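Side-chain contact in L-asparaginase I (Vibrio cholerae, PDB 2OCD), which probably catalyses the hydrolysis of L-asparagine to L-aspartate and ammonium, working as a homotetramer of the asparaginase 1 family: residues Gly221-His224 against Glu225-Arg228. Numbering follows the deposited sequence.
Sequences GISH and EVIR
An N-cap starts helix 224-231 here, with Ser223 meeting the backbone of Val226 and Ile227 where the loop from strand 213-217 turns into the first helix of the C-terminal domain. Ser223 OG, swung between its own N and carbonyl carbon (chi1 72°), comes close enough to the first turn to accept a weak but fairly straight capping bond from Val226 N at 3.5 Å. The Ser223 carbonyl then begins the regular helical bonding, accepting from Ile227 N at 3.2 Å between Ile227 N and Ser223 O. The next bond of the helix runs from Arg228 N to His224 O.

Next to the cap, Ile222 sends CG1 and CD1 away from its backbone N (chi1 178°) and onto Val226 and Ile227 of the helix. Its CD1 touches Ile227 CD1 at 3.7 Å and its CG1 lies 3.8 Å from Val226 CG2, the side chains crossing at about a right angle. Ile222 and Ile227 both also rest on Ile216 of strand 213-217, while Ile227 reaches Leu254 of helix 252-263. Elsewhere on the same turn, Glu225 CG makes an off-centre CH-pi approach to the His224 ring, 4.3 Å from its centroid, and the carboxylate plane stands 44° from the ring. Val226 packs on Pro212 of a second subunit.

Polar capping and apolar packing thus work together: Ser223 gives the first-turn amides of Val226 and Ile227 acceptors, while Ile222 ties the incoming loop to the helix's buried side, at a subunit interface.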
loop_
_atom_site.group_PDB
_atom_site.type_symbol
_atom_site.label_atom_id
_atom_site.label_comp_id
_atom_site.label_asym_id
_atom_site.label_seq_id
_atom_site.Cartn_x
_atom_site.Cartn_y
_atom_site.Cartn_z
ATOM N N GLY B 221 14.708 29.353 14.873
ATOM C CA GLY B 221 15.380 30.067 15.957
ATOM C C GLY B 221 16.734 29.518 16.394
ATOM O O GLY B 221 17.338 30.089 17.282
ATOM N N ILE B 222 17.237 28.456 15.774
ATOM C CA ILE B 222 18.442 27.800 16.260
ATOM C C ILE B 222 19.525 28.865 16.318
ATOM O O ILE B 222 19.741 29.555 15.336
ATOM C CB ILE B 222 18.872 26.543 15.385
ATOM C CG1 ILE B 222 20.178 25.895 15.906
ATOM C CG2 ILE B 222 19.028 26.905 13.898
ATOM C CD1 ILE B 222 20.561 24.628 15.227
ATOM N N SER B 223 20.180 29.014 17.470
ATOM C CA SER B 223 21.097 30.133 17.658
ATOM C C SER B 223 22.504 29.732 17.259
ATOM O O SER B 223 22.949 28.587 17.491
ATOM C CB SER B 223 21.098 30.637 19.090
ATOM O OG SER B 223 21.732 29.726 19.967
ATOM N N HIS B 224 23.208 30.686 16.662
ATOM C CA HIS B 224 24.578 30.477 16.177
ATOM C C HIS B 224 25.509 30.178 17.345
ATOM O O HIS B 224 26.567 29.658 17.142
ATOM C CB HIS B 224 25.070 31.714 15.418
ATOM C CG HIS B 224 25.152 32.921 16.283
ATOM N ND1 HIS B 224 26.259 33.212 17.050
ATOM C CD2 HIS B 224 24.238 33.880 16.557
ATOM C CE1 HIS B 224 26.034 34.318 17.741
ATOM N NE2 HIS B 224 24.814 34.747 17.454
ATOM N N GLU B 225 25.102 30.505 18.562
ATOM C CA GLU B 225 25.816 30.042 19.732
ATOM C C GLU B 225 25.793 28.524 19.918
ATOM O O GLU B 225 26.837 27.944 20.235
ATOM C CB GLU B 225 25.278 30.720 20.980
ATOM C CG GLU B 225 25.524 32.219 20.996
ATOM C CD GLU B 225 24.577 32.914 21.924
ATOM O OE1 GLU B 225 23.579 33.483 21.426
ATOM O OE2 GLU B 225 24.808 32.862 23.157
ATOM N N VAL B 226 24.659 27.849 19.724
ATOM C CA VAL B 226 24.725 26.378 19.722
ATOM C C VAL B 226 25.549 25.874 18.507
ATOM O O VAL B 226 26.320 24.895 18.584
ATOM C CB VAL B 226 23.348 25.708 19.747
ATOM C CG1 VAL B 226 22.295 26.666 20.302
ATOM C CG2 VAL B 226 22.935 25.172 18.377
ATOM N N ILE B 227 25.422 26.549 17.377
ATOM C CA ILE B 227 26.205 26.169 16.213
ATOM C C ILE B 227 27.696 26.434 16.396
ATOM O O ILE B 227 28.523 25.684 15.912
ATOM C CB ILE B 227 25.597 26.782 14.938
ATOM C CG1 ILE B 227 24.324 25.962 14.607
ATOM C CG2 ILE B 227 26.621 26.807 13.779
ATOM C CD1 ILE B 227 23.299 26.699 13.811
ATOM N N ARG B 228 28.034 27.468 17.134
ATOM C CA ARG B 228 29.425 27.715 17.482
ATOM C C ARG B 228 30.004 26.537 18.262
ATOM O O ARG B 228 31.066 26.083 17.945
ATOM C CB ARG B 228 29.531 28.986 18.292
ATOM C CG ARG B 228 30.936 29.409 18.580
ATOM C CD ARG B 228 30.926 30.424 19.688
ATOM N NE ARG B 228 30.427 29.796 20.927
ATOM C CZ ARG B 228 29.641 30.385 21.836
ATOM N NH1 ARG B 228 29.227 31.654 21.668
ATOM N NH2 ARG B 228 29.254 29.698 22.919
#